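PDB 2INV: inulin fructotransferase from Bacillus sp. snu-7, which catalyses intramolecular fructosyl transfer, cutting the terminal difructose unit from inulin and releasing it as a cyclic di-fructose anhydride. Local coordinates for residues Ile291-Ile296 / Ile329-Phe334; Thr351-Ala356 / Gln375-Asp380; Asp40-Ile45 / Val74-Tyr79; Tyr67-Gln72 / Val115-Ser120. One frame throughout, in Å; residues are numbered along the deposited sequence.

Contact 1: Ile291-Ile296 / Ile329-Phe334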
loop_
_atom_site.group_PDB
_atom_site.type_symbol
_atom_site.label_atom_id
_atom_site.label_comp_id
_atom_site.label_asym_id
_atom_site.label_seq_id
_atom_site.Cartn_x
_atom_site.Cartn_y
_atom_site.Cartn_z
ATOM N N ILE A 291 13.099 -6.815 -10.347
ATOM C CA ILE A 291 13.630 -6.320 -9.080
ATOM C C ILE A 291 14.024 -4.895 -9.412
ATOM O O ILE A 291 15.091 -4.657 -9.976
ATOM C CB ILE A 291 14.874 -7.100 -8.661
ATOM C CG1 ILE A 291 14.612 -8.598 -8.834
ATOM C CG2 ILE A 291 15.227 -6.775 -7.215
ATOM C CD1 ILE A 291 13.584 -9.146 -7.895
ATOM N N THR A 292 13.175 -3.943 -9.052
ATOM C CA THR A 292 13.456 -2.565 -9.395
ATOM C C THR A 292 12.967 -1.553 -8.372
ATOM O O THR A 292 12.088 -1.850 -7.563
ATOM C CB THR A 292 12.815 -2.264 -10.761
ATOM O OG1 THR A 292 13.303 -1.024 -11.276
ATOM C CG2 THR A 292 11.295 -2.197 -10.628
ATOM N N ALA A 293 13.541 -0.354 -8.428
ATOM C CA ALA A 293 13.162 0.732 -7.529
ATOM C C ALA A 293 13.252 0.374 -6.043
ATOM O O ALA A 293 12.410 0.799 -5.246
ATOM C CB ALA A 293 11.750 1.195 -7.858
ATOM N N ASN A 294 14.277 -0.384 -5.669
ATOM C CA ASN A 294 14.461 -0.781 -4.274
ATOM C C ASN A 294 15.722 -0.149 -3.701
ATOM O O ASN A 294 16.701 0.067 -4.418
ATOM C CB ASN A 294 14.617 -2.302 -4.155
ATOM C CG ASN A 294 13.399 -3.058 -4.632
ATOM O OD1 ASN A 294 12.347 -3.049 -3.988
ATOM N ND2 ASN A 294 13.529 -3.710 -5.782
ATOM N N HIS A 295 15.700 0.149 -2.407
ATOM C CA HIS A 295 16.886 0.695 -1.764
ATOM C C HIS A 295 17.510 -0.464 -1.016
ATOM O O HIS A 295 16.911 -1.026 -0.099
ATOM C CB HIS A 295 16.561 1.812 -0.781
ATOM C CG HIS A 295 17.763 2.596 -0.355
ATOM N ND1 HIS A 295 18.724 2.090 0.494
ATOM C CD2 HIS A 295 18.118 3.878 -0.603
ATOM C CE1 HIS A 295 19.614 3.030 0.759
ATOM N NE2 HIS A 295 19.267 4.124 0.106
ATOM N N ILE A 296 18.720 -0.817 -1.421
ATOM C CA ILE A 296 19.425 -1.944 -0.835
ATOM C C ILE A 296 20.667 -1.498 -0.079
ATOM O O ILE A 296 21.673 -1.118 -0.671
ATOM C CB ILE A 296 19.778 -2.932 -1.955
ATOM C CG1 ILE A 296 18.518 -3.176 -2.794
ATOM C CG2 ILE A 296 20.307 -4.234 -1.381
ATOM C CD1 ILE A 296 18.759 -3.833 -4.121
ATOM N N ILE A 329 17.105 -6.566 -13.016
ATOM C CA ILE A 329 17.490 -5.885 -11.791
ATOM C C ILE A 329 17.890 -4.471 -12.198
ATOM O O ILE A 329 18.990 -4.259 -12.723
ATOM C CB ILE A 329 18.685 -6.593 -11.114
ATOM C CG1 ILE A 329 18.365 -8.075 -10.916
ATOM C CG2 ILE A 329 18.999 -5.941 -9.781
ATOM C CD1 ILE A 329 18.740 -8.955 -12.095
ATOM N N SER A 330 17.007 -3.506 -11.953
ATOM C CA SER A 330 17.293 -2.137 -12.350
ATOM C C SER A 330 16.756 -1.075 -11.407
ATOM O O SER A 330 15.995 -1.363 -10.483
ATOM C CB SER A 330 16.712 -1.895 -13.744
ATOM O OG SER A 330 15.315 -2.157 -13.741
ATOM N N ASP A 331 17.165 0.160 -11.672
ATOM C CA ASP A 331 16.738 1.308 -10.896
ATOM C C ASP A 331 16.771 1.061 -9.387
ATOM O O ASP A 331 15.833 1.412 -8.674
ATOM C CB ASP A 331 15.333 1.709 -11.337
ATOM C CG ASP A 331 14.915 3.045 -10.790
ATOM O OD1 ASP A 331 15.754 3.968 -10.783
ATOM O OD2 ASP A 331 13.742 3.183 -10.388
ATOM N N ASN A 332 17.860 0.455 -8.916
ATOM C CA ASN A 332 18.049 0.158 -7.491
ATOM C C ASN A 332 19.214 0.991 -6.950
ATOM O O ASN A 332 20.140 1.313 -7.698
ATOM C CB ASN A 332 18.379 -1.326 -7.289
ATOM C CG ASN A 332 17.244 -2.248 -7.697
ATOM O OD1 ASN A 332 16.132 -2.155 -7.173
ATOM N ND2 ASN A 332 17.522 -3.152 -8.635
ATOM N N LEU A 333 19.171 1.341 -5.663
ATOM C CA LEU A 333 20.261 2.107 -5.060
ATOM C C LEU A 333 20.945 1.253 -3.994
ATOM O O LEU A 333 20.324 0.879 -3.001
ATOM C CB LEU A 333 19.735 3.412 -4.436
ATOM C CG LEU A 333 20.781 4.503 -4.122
ATOM C CD1 LEU A 333 20.081 5.773 -3.658
ATOM C CD2 LEU A 333 21.765 4.025 -3.065
ATOM N N PHE A 334 22.221 0.942 -4.218
ATOM C CA PHE A 334 22.991 0.133 -3.279
ATOM C C PHE A 334 23.909 0.982 -2.401
ATOM O O PHE A 334 24.813 1.651 -2.899
ATOM C CB PHE A 334 23.857 -0.893 -4.021
ATOM C CG PHE A 334 23.077 -1.929 -4.785
ATOM C CD1 PHE A 334 22.455 -1.606 -5.986
ATOM C CD2 PHE A 334 22.985 -3.234 -4.313
ATOM C CE1 PHE A 334 21.757 -2.562 -6.713
ATOM C CE2 PHE A 334 22.284 -4.204 -5.032
ATOM C CZ PHE A 334 21.673 -3.869 -6.229
#
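I291 opens the parallel pairing with a carbonyl gripped twice: N of S330 approaches I291 O in the carbonyl plane at 3.0 Å, while ND2 of N332 comes from above that plane at 3.2 Å. T292, turned to the face shared with S330, places OG1 2.8 Å from S330 O and hydrogen-bonds D331 of the third subunit. A293, small and in a left-handed helical conformation, turns the corner as D331 does. The backbone N of N294 donates to OD1 of N332 at 3.0 Å. The two amides lie side by side, 15° between their planes, and the second link, N294 ND2 to N332 OD1, is weak. An alanine for N332 would probably leave the N294 backbone N without its acceptor, cost I291 O one of its two donors, and break the link to N366. H295 runs alongside L333, and I296 N donates to L333 O at 2.8 Å. I296 reaches inward, its CD1 lying over the F334 face as a CH-pi contact, 4.0 Å from the ring centroid. N294, N332 and N366 continue an asparagine stack characteristic of parallel beta-helices, with strand 266-268 behind, strand 362-370 ahead, and V320 of strand 320-323 touching I296 and F334.

Contact 2: Thr351-Ala356 / Gln375-Asp380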
loop_
_atom_site.group_PDB
_atom_site.type_symbol
_atom_site.label_atom_id
_atom_site.label_comp_id
_atom_site.label_asym_id
_atom_site.label_seq_id
_atom_site.Cartn_x
_atom_site.Cartn_y
_atom_site.Cartn_z
ATOM N N THR A 351 30.823 -7.725 -3.671
ATOM C CA THR A 351 30.037 -7.802 -4.899
ATOM C C THR A 351 28.624 -7.320 -4.633
ATOM O O THR A 351 27.920 -7.889 -3.804
ATOM C CB THR A 351 29.958 -9.248 -5.437
ATOM O OG1 THR A 351 31.268 -9.713 -5.787
ATOM C CG2 THR A 351 29.053 -9.318 -6.665
ATOM N N GLN A 352 28.215 -6.258 -5.316
ATOM C CA GLN A 352 26.870 -5.744 -5.128
ATOM C C GLN A 352 25.881 -6.676 -5.807
ATOM O O GLN A 352 24.950 -7.186 -5.175
ATOM C CB GLN A 352 26.730 -4.331 -5.705
ATOM C CG GLN A 352 27.551 -3.249 -4.977
ATOM C CD GLN A 352 27.448 -3.326 -3.471
ATOM O OE1 GLN A 352 26.347 -3.371 -2.900
ATOM N NE2 GLN A 352 28.606 -3.324 -2.809
ATOM N N ILE A 353 26.074 -6.898 -7.103
ATOM C CA ILE A 353 25.175 -7.779 -7.838
ATOM C C ILE A 353 25.907 -8.948 -8.491
ATOM O O ILE A 353 26.832 -8.766 -9.283
ATOM C CB ILE A 353 24.391 -7.010 -8.922
ATOM C CG1 ILE A 353 23.483 -5.984 -8.252
ATOM C CG2 ILE A 353 23.567 -7.975 -9.766
ATOM C CD1 ILE A 353 22.821 -5.018 -9.210
ATOM N N LEU A 354 25.495 -10.159 -8.131
ATOM C CA LEU A 354 26.091 -11.364 -8.687
ATOM C C LEU A 354 25.066 -12.161 -9.470
ATOM O O LEU A 354 24.006 -12.541 -8.960
ATOM C CB LEU A 354 26.685 -12.259 -7.594
ATOM C CG LEU A 354 27.152 -13.626 -8.102
ATOM C CD1 LEU A 354 28.301 -13.443 -9.084
ATOM C CD2 LEU A 354 27.582 -14.488 -6.927
ATOM N N ILE A 355 25.415 -12.415 -10.720
ATOM C CA ILE A 355 24.584 -13.180 -11.622
ATOM C C ILE A 355 25.289 -14.539 -11.663
ATOM O O ILE A 355 26.176 -14.785 -12.475
ATOM C CB ILE A 355 24.531 -12.462 -12.997
ATOM C CG1 ILE A 355 24.094 -11.005 -12.782
ATOM C CG2 ILE A 355 23.566 -13.152 -13.938
ATOM C CD1 ILE A 355 22.713 -10.851 -12.146
ATOM N N ALA A 356 24.890 -15.393 -10.723
ATOM C CA ALA A 356 25.441 -16.734 -10.517
ATOM C C ALA A 356 25.387 -17.671 -11.705
ATOM O O ALA A 356 26.298 -18.473 -11.924
ATOM C CB ALA A 356 24.741 -17.388 -9.326
ATOM N N GLN A 375 32.850 -4.484 -6.657
ATOM C CA GLN A 375 32.449 -4.864 -7.999
ATOM C C GLN A 375 30.931 -4.747 -7.977
ATOM O O GLN A 375 30.244 -5.543 -7.320
ATOM C CB GLN A 375 32.884 -6.294 -8.338
ATOM C CG GLN A 375 34.374 -6.442 -8.700
ATOM C CD GLN A 375 34.854 -5.430 -9.727
ATOM O OE1 GLN A 375 35.505 -4.441 -9.376
ATOM N NE2 GLN A 375 34.538 -5.671 -11.000
ATOM N N HIS A 376 30.427 -3.728 -8.668
ATOM C CA HIS A 376 29.001 -3.458 -8.738
ATOM C C HIS A 376 28.238 -4.636 -9.313
ATOM O O HIS A 376 27.136 -4.963 -8.865
ATOM C CB HIS A 376 28.751 -2.228 -9.604
ATOM C CG HIS A 376 29.346 -0.974 -9.052
ATOM N ND1 HIS A 376 29.013 0.276 -9.523
ATOM C CD2 HIS A 376 30.258 -0.778 -8.070
ATOM C CE1 HIS A 376 29.692 1.189 -8.856
ATOM N NE2 HIS A 376 30.455 0.577 -7.968
ATOM N N VAL A 377 28.820 -5.259 -10.327
ATOM C CA VAL A 377 28.174 -6.389 -10.952
ATOM C C VAL A 377 29.196 -7.431 -11.347
ATOM O O VAL A 377 30.255 -7.115 -11.888
ATOM C CB VAL A 377 27.389 -5.955 -12.209
ATOM C CG1 VAL A 377 26.621 -7.137 -12.771
ATOM C CG2 VAL A 377 26.452 -4.814 -11.870
ATOM N N VAL A 378 28.876 -8.681 -11.055
ATOM C CA VAL A 378 29.753 -9.778 -11.405
ATOM C C VAL A 378 28.911 -10.814 -12.115
ATOM O O VAL A 378 27.878 -11.252 -11.618
ATOM C CB VAL A 378 30.393 -10.438 -10.172
ATOM C CG1 VAL A 378 31.151 -11.697 -10.586
ATOM C CG2 VAL A 378 31.347 -9.472 -9.495
ATOM N N LEU A 379 29.353 -11.184 -13.304
ATOM C CA LEU A 379 28.663 -12.190 -14.086
ATOM C C LEU A 379 29.569 -13.399 -14.057
ATOM O O LEU A 379 30.713 -13.360 -14.515
ATOM C CB LEU A 379 28.450 -11.720 -15.520
ATOM C CG LEU A 379 27.749 -10.356 -15.834
ATOM C CD1 LEU A 379 26.420 -10.299 -15.621
ATOM C CD2 LEU A 379 28.362 -9.237 -15.375
ATOM N N ASP A 380 29.043 -14.470 -13.489
ATOM C CA ASP A 380 29.774 -15.712 -13.346
ATOM C C ASP A 380 29.936 -16.417 -14.698
ATOM O O ASP A 380 29.102 -16.261 -15.594
ATOM C CB ASP A 380 29.033 -16.570 -12.331
ATOM C CG ASP A 380 29.756 -17.842 -12.001
ATOM O OD1 ASP A 380 30.463 -17.903 -10.971
ATOM O OD2 ASP A 380 29.599 -18.805 -12.779
#
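V378 is the main bump on the outer face, and T351 and L354 form the hollow that takes it. Its two methyls part to either neighbour: CG2 meets CG2 of T351 at 3.6 Å, the two side chains crossing at about a right angle, and CG1 meets CD1 of L354 at 3.7 Å. Valine suits this place because its fork fills both contacts. On the other face I355 and L379 lie side by side: CG1 of I355, anti to the carbonyl carbon (chi1 -53°), rests 3.7 Å from CD1 of L379, which the leucine's bent second torsion (-73°) brings there. I353 and V377 pair more loosely on the same row. Q352 and H376 turn the corner with helical backbone angles, and CB of Q352 presses on O of H376 at 3.2 Å. Parallel hydrogen bonding holds the register, bent at the corner, where I353 N meets H376 O from above the carbonyl plane, and straightest at I355 N to V378 O, 2.9 Å (175°). Inside the solenoid I353 and V377 both touch V363 of strand 362-370, and I353 also meets I329 and F334 of strand 328-337. Strand 320-323 flanks 351-357 opposite 375-379, which pairs onward with strand 397-399.

Contact 3: Asp40-Ile45 / Val74-Tyr79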
loop_
_atom_site.group_PDB
_atom_site.type_symbol
_atom_site.label_atom_id
_atom_site.label_comp_id
_atom_site.label_asym_id
_atom_site.label_seq_id
_atom_site.Cartn_x
_atom_site.Cartn_y
_atom_site.Cartn_z
ATOM N N ASP A 40 -13.285 -24.349 21.010
ATOM C CA ASP A 40 -14.675 -24.619 21.367
ATOM C C ASP A 40 -15.596 -23.709 20.564
ATOM O O ASP A 40 -16.713 -24.106 20.232
ATOM C CB ASP A 40 -14.937 -24.421 22.864
ATOM C CG ASP A 40 -16.287 -24.983 23.298
ATOM O OD1 ASP A 40 -16.488 -26.211 23.197
ATOM O OD2 ASP A 40 -17.149 -24.197 23.740
ATOM N N ILE A 41 -15.143 -22.495 20.252
ATOM C CA ILE A 41 -15.980 -21.602 19.457
ATOM C C ILE A 41 -16.124 -22.167 18.049
ATOM O O ILE A 41 -17.223 -22.242 17.519
ATOM C CB ILE A 41 -15.402 -20.170 19.368
ATOM C CG1 ILE A 41 -15.572 -19.453 20.710
ATOM C CG2 ILE A 41 -16.122 -19.395 18.275
ATOM C CD1 ILE A 41 -14.768 -18.176 20.833
ATOM N N ILE A 42 -15.012 -22.571 17.444
ATOM C CA ILE A 42 -15.062 -23.136 16.097
ATOM C C ILE A 42 -15.957 -24.367 16.109
ATOM O O ILE A 42 -16.646 -24.652 15.128
ATOM C CB ILE A 42 -13.667 -23.552 15.583
ATOM C CG1 ILE A 42 -12.785 -22.317 15.415
ATOM C CG2 ILE A 42 -13.804 -24.273 14.236
ATOM C CD1 ILE A 42 -11.338 -22.628 15.084
ATOM N N ALA A 43 -15.952 -25.095 17.224
ATOM C CA ALA A 43 -16.778 -26.282 17.348
ATOM C C ALA A 43 -18.248 -25.871 17.349
ATOM O O ALA A 43 -19.095 -26.600 16.846
ATOM C CB ALA A 43 -16.429 -27.037 18.628
ATOM N N ASP A 44 -18.551 -24.700 17.901
ATOM C CA ASP A 44 -19.933 -24.232 17.936
ATOM C C ASP A 44 -20.368 -23.743 16.561
ATOM O O ASP A 44 -21.540 -23.845 16.202
ATOM C CB ASP A 44 -20.115 -23.094 18.942
ATOM C CG ASP A 44 -21.561 -22.620 19.022
ATOM O OD1 ASP A 44 -22.412 -23.363 19.564
ATOM O OD2 ASP A 44 -21.850 -21.509 18.527
ATOM N N ILE A 45 -19.421 -23.205 15.799
ATOM C CA ILE A 45 -19.707 -22.705 14.462
ATOM C C ILE A 45 -20.075 -23.893 13.583
ATOM O O ILE A 45 -21.064 -23.850 12.847
ATOM C CB ILE A 45 -18.480 -21.995 13.862
ATOM C CG1 ILE A 45 -18.154 -20.749 14.690
ATOM C CG2 ILE A 45 -18.747 -21.615 12.406
ATOM C CD1 ILE A 45 -16.886 -20.036 14.256
ATOM N N VAL A 74 -7.015 -25.306 15.615
ATOM C CA VAL A 74 -7.129 -25.834 14.271
ATOM C C VAL A 74 -8.299 -25.130 13.603
ATOM O O VAL A 74 -9.448 -25.257 14.022
ATOM C CB VAL A 74 -7.347 -27.355 14.307
ATOM C CG1 VAL A 74 -7.655 -27.878 12.923
ATOM C CG2 VAL A 74 -6.089 -28.027 14.851
ATOM N N VAL A 75 -7.979 -24.353 12.577
ATOM C CA VAL A 75 -8.975 -23.601 11.840
ATOM C C VAL A 75 -9.337 -24.331 10.569
ATOM O O VAL A 75 -8.532 -24.459 9.649
ATOM C CB VAL A 75 -8.460 -22.185 11.502
ATOM C CG1 VAL A 75 -9.512 -21.421 10.716
ATOM C CG2 VAL A 75 -8.110 -21.453 12.788
ATOM N N ASP A 76 -10.571 -24.812 10.526
ATOM C CA ASP A 76 -11.050 -25.547 9.372
ATOM C C ASP A 76 -12.370 -25.027 8.820
ATOM O O ASP A 76 -13.126 -25.773 8.217
ATOM C CB ASP A 76 -11.161 -27.033 9.720
ATOM C CG ASP A 76 -12.169 -27.296 10.813
ATOM O OD1 ASP A 76 -12.428 -26.385 11.634
ATOM O OD2 ASP A 76 -12.698 -28.424 10.875
ATOM N N VAL A 77 -12.661 -23.756 9.050
ATOM C CA VAL A 77 -13.856 -23.198 8.483
ATOM C C VAL A 77 -13.474 -22.015 7.625
ATOM O O VAL A 77 -12.620 -21.201 7.992
ATOM C CB VAL A 77 -14.910 -22.818 9.548
ATOM C CG1 VAL A 77 -14.359 -21.922 10.576
ATOM C CG2 VAL A 77 -16.066 -22.116 8.855
ATOM N N SER A 78 -14.100 -21.956 6.459
ATOM C CA SER A 78 -13.857 -20.895 5.525
ATOM C C SER A 78 -14.494 -19.614 5.991
ATOM O O SER A 78 -15.532 -19.619 6.661
ATOM C CB SER A 78 -14.404 -21.267 4.151
ATOM O OG SER A 78 -13.484 -22.090 3.445
ATOM N N TYR A 79 -13.852 -18.513 5.620
ATOM C CA TYR A 79 -14.333 -17.182 5.953
ATOM C C TYR A 79 -14.339 -16.919 7.470
ATOM O O TYR A 79 -15.209 -16.218 7.985
ATOM C CB TYR A 79 -15.744 -16.978 5.367
ATOM C CG TYR A 79 -16.018 -17.696 4.042
ATOM C CD1 TYR A 79 -15.340 -17.356 2.863
ATOM C CD2 TYR A 79 -16.998 -18.694 3.962
ATOM C CE1 TYR A 79 -15.647 -17.995 1.641
ATOM C CE2 TYR A 79 -17.303 -19.326 2.752
ATOM C CZ TYR A 79 -16.625 -18.973 1.600
ATOM O OH TYR A 79 -16.943 -19.607 0.415
#
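A short piece of helix 30-48 lies beside a chain that is leaving its strand. Residues 40-45 keep regular helical hydrogen bonding, while 74-79 is extended through V75, changes course at D76 and reaches a left-handed helical conformation at Y79. The backbones stay apart, the nearest CA atoms, those of I42 and V75, being 7.4 Å from each other, so side chains must bridge the gap. I42 does most of this. Its CG1 is anti to its own carbonyl carbon and chi2 is extended (173°), which drives CD1 out to the strand, 3.4 Å from V74 O and 4.1 Å from CG2 of V75. The other branch, CG2, is anti to the backbone N and drops against the carboxylate of D76, 3.6 Å from OD1. An isoleucine suits this place because its two arms reach different partners from one helical position. One turn later, I45 turns the same way and its CG2 loosely meets CG2 of V77 at 4.5 Å; CG1 of V77 approaches CG2 of I42 at 4.4 Å, so V77 sits between the two isoleucines. OD2 of D76 is paired with K46 of the same helix in a salt bridge. N39 adds a hydrogen bond to V74 N. The helix rests its I41 on Y15 and I60 of the first strands, closing the N-terminal end of the parallel beta-helix. V75 continues into the stack, bonded to strand 123-127 and packed on I138 of strand 135-146, while S78 and Y79 reach the third subunit.

Contact 4: Tyr67-Gln72 / Val115-Ser120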
loop_
_atom_site.group_PDB
_atom_site.type_symbol
_atom_site.label_atom_id
_atom_site.label_comp_id
_atom_site.label_asym_id
_atom_site.label_seq_id
_atom_site.Cartn_x
_atom_site.Cartn_y
_atom_site.Cartn_z
ATOM N N TYR A 67 -3.416 -13.018 27.091
ATOM C CA TYR A 67 -3.994 -14.359 26.994
ATOM C C TYR A 67 -2.940 -15.431 26.713
ATOM O O TYR A 67 -2.122 -15.285 25.802
ATOM C CB TYR A 67 -5.035 -14.407 25.871
ATOM C CG TYR A 67 -6.033 -13.278 25.896
ATOM C CD1 TYR A 67 -7.126 -13.303 26.756
ATOM C CD2 TYR A 67 -5.878 -12.176 25.058
ATOM C CE1 TYR A 67 -8.046 -12.255 26.783
ATOM C CE2 TYR A 67 -6.789 -11.125 25.073
ATOM C CZ TYR A 67 -7.869 -11.170 25.937
ATOM O OH TYR A 67 -8.764 -10.132 25.955
ATOM N N ASP A 68 -2.973 -16.511 27.492
ATOM C CA ASP A 68 -2.044 -17.637 27.333
ATOM C C ASP A 68 -2.632 -18.686 26.393
ATOM O O ASP A 68 -3.797 -19.060 26.532
ATOM C CB ASP A 68 -1.782 -18.328 28.675
ATOM C CG ASP A 68 -0.751 -17.613 29.530
ATOM O OD1 ASP A 68 -0.255 -16.541 29.124
ATOM O OD2 ASP A 68 -0.421 -18.152 30.610
ATOM N N LEU A 69 -1.834 -19.166 25.444
ATOM C CA LEU A 69 -2.319 -20.201 24.540
ATOM C C LEU A 69 -1.490 -21.463 24.735
ATOM O O LEU A 69 -0.305 -21.504 24.376
ATOM C CB LEU A 69 -2.237 -19.757 23.072
ATOM C CG LEU A 69 -2.898 -20.713 22.065
ATOM C CD1 LEU A 69 -3.543 -19.910 20.956
ATOM C CD2 LEU A 69 -1.880 -21.695 21.502
ATOM N N HIS A 70 -2.109 -22.483 25.322
ATOM C CA HIS A 70 -1.433 -23.745 25.551
ATOM C C HIS A 70 -1.891 -24.732 24.464
ATOM O O HIS A 70 -1.090 -25.515 23.960
ATOM C CB HIS A 70 -1.774 -24.286 26.951
ATOM C CG HIS A 70 -1.042 -23.609 28.071
ATOM N ND1 HIS A 70 0.218 -23.989 28.483
ATOM C CD2 HIS A 70 -1.411 -22.592 28.890
ATOM C CE1 HIS A 70 0.592 -23.240 29.505
ATOM N NE2 HIS A 70 -0.377 -22.384 29.771
ATOM N N THR A 71 -3.171 -24.672 24.089
ATOM C CA THR A 71 -3.738 -25.573 23.077
ATOM C C THR A 71 -3.801 -25.015 21.651
ATOM O O THR A 71 -4.430 -23.989 21.394
ATOM C CB THR A 71 -5.164 -26.008 23.460
ATOM O OG1 THR A 71 -5.149 -26.611 24.757
ATOM C CG2 THR A 71 -5.690 -27.029 22.454
ATOM N N GLN A 72 -3.177 -25.736 20.722
ATOM C CA GLN A 72 -3.138 -25.354 19.306
ATOM C C GLN A 72 -4.526 -25.248 18.690
ATOM O O GLN A 72 -5.350 -26.158 18.835
ATOM C CB GLN A 72 -2.316 -26.377 18.505
ATOM C CG GLN A 72 -2.440 -26.241 16.984
ATOM C CD GLN A 72 -1.883 -27.435 16.238
ATOM O OE1 GLN A 72 -2.550 -28.467 16.097
ATOM N NE2 GLN A 72 -0.647 -27.304 15.757
ATOM N N VAL A 115 1.978 -17.432 23.019
ATOM C CA VAL A 115 2.053 -18.760 22.454
ATOM C C VAL A 115 2.916 -19.639 23.348
ATOM O O VAL A 115 4.135 -19.466 23.423
ATOM C CB VAL A 115 2.655 -18.668 21.042
ATOM C CG1 VAL A 115 2.740 -20.040 20.406
ATOM C CG2 VAL A 115 1.805 -17.735 20.192
ATOM N N LEU A 116 2.271 -20.577 24.033
ATOM C CA LEU A 116 2.963 -21.490 24.932
ATOM C C LEU A 116 2.670 -22.913 24.462
ATOM O O LEU A 116 2.327 -23.790 25.258
ATOM C CB LEU A 116 2.450 -21.294 26.361
ATOM C CG LEU A 116 2.493 -19.840 26.826
ATOM C CD1 LEU A 116 1.719 -19.691 28.125
ATOM C CD2 LEU A 116 3.939 -19.410 27.000
ATOM N N THR A 117 2.809 -23.126 23.160
ATOM C CA THR A 117 2.536 -24.414 22.564
ATOM C C THR A 117 3.528 -25.517 22.874
ATOM O O THR A 117 4.708 -25.283 23.111
ATOM C CB THR A 117 2.401 -24.281 21.040
ATOM O OG1 THR A 117 3.517 -23.550 20.523
ATOM C CG2 THR A 117 1.113 -23.564 20.679
ATOM N N SER A 118 3.011 -26.738 22.848
ATOM C CA SER A 118 3.792 -27.942 23.113
ATOM C C SER A 118 4.428 -28.427 21.810
ATOM O O SER A 118 3.909 -28.175 20.719
ATOM C CB SER A 118 2.880 -29.046 23.659
ATOM O OG SER A 118 2.254 -28.632 24.872
ATOM N N PRO A 119 5.576 -29.106 21.906
ATOM C CA PRO A 119 6.276 -29.628 20.728
ATOM C C PRO A 119 5.371 -30.330 19.698
ATOM O O PRO A 119 5.509 -30.106 18.490
ATOM C CB PRO A 119 7.285 -30.578 21.340
ATOM C CG PRO A 119 7.707 -29.825 22.558
ATOM C CD PRO A 119 6.395 -29.274 23.123
ATOM N N SER A 120 4.441 -31.155 20.184
ATOM C CA SER A 120 3.532 -31.909 19.322
ATOM C C SER A 120 2.502 -31.083 18.544
ATOM O O SER A 120 1.814 -31.613 17.658
ATOM C CB SER A 120 2.816 -32.975 20.153
ATOM O OG SER A 120 2.260 -32.426 21.328
HETATM O O HOH W 1 0.429 -27.069 21.807
HETATM O O HOH W 2 1.899 -25.596 27.107
HETATM O O HOH W 3 0.248 -27.170 25.685
#
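L116 carries this contact, and its torsions explain how. With CG anti to the carbonyl carbon (chi1 -52°) and chi2 extended, its CD1 is carried across to D68 and H70. The methyl touches the carboxylate of D68, 3.5 Å from CG, and lies over one face of the H70 ring, 4.2 Å from the centroid, as a CH-pi contact. H70 holds its CG anti to its carbonyl carbon, and a second torsion of -86° turns the imidazole alongside the leucine. D68 keeps CG anti to its carbonyl carbon, and its OD1 is in a salt bridge with R114, which is likely to steady the carboxylate. On the other face, L69 CG is anti to the backbone N, but its chi2 of 144° is off the staggered positions; CD2 thereby lies against CG2 of T117 at 3.6 Å. T117 puts OG1 in the crowded position, bonded to P122 O, and the same rotation, with CG2 anti to the carbonyl carbon, lays the methyl against L69. Threonine thus serves both ways, polar and apolar. One backbone bond, L116 N to L69 O at 2.8 Å in the carbonyl plane, closes the parallel pairing before the chains part. Beyond it, one water in the plane of the H70 ring is 2.7 Å from ND1 and donates to L116 O, while two others donate to H70 O and reach S118 N and OG. The chemistry passes from an apolar inner side to a hydrated rim, where R114 pairs with D68, waters bridge H70 to L116 and S118, and the leucine methyl probably screens one side of the carboxylate and imidazole.

Contacts 4 and 3 lie near the N-terminal end of the right-handed parallel beta-helix, contacts 1 and 2 toward its C-terminal end, on opposite sides of the chain's centre. Contacts 3 and 4 have centres 18 Å apart and interleave along the sequence, their segments 67-72 and 74-79 nearly continuous, so consecutive pieces of chain meet 115-120 on one hand and the helix on the other. Contact 1 closes before contact 2 opens; their centres are 14 Å apart, and they touch where F334 CZ meets I353 CD1 at 3.4 Å, inside the solenoid. About 41 to 50 Å separates the centres of the two groups. Helix 30-48 lies at one end, parallel coil-to-coil pairing recurs in contacts 1, 2 and 4, and subunit contacts occur at contacts 1 and 3.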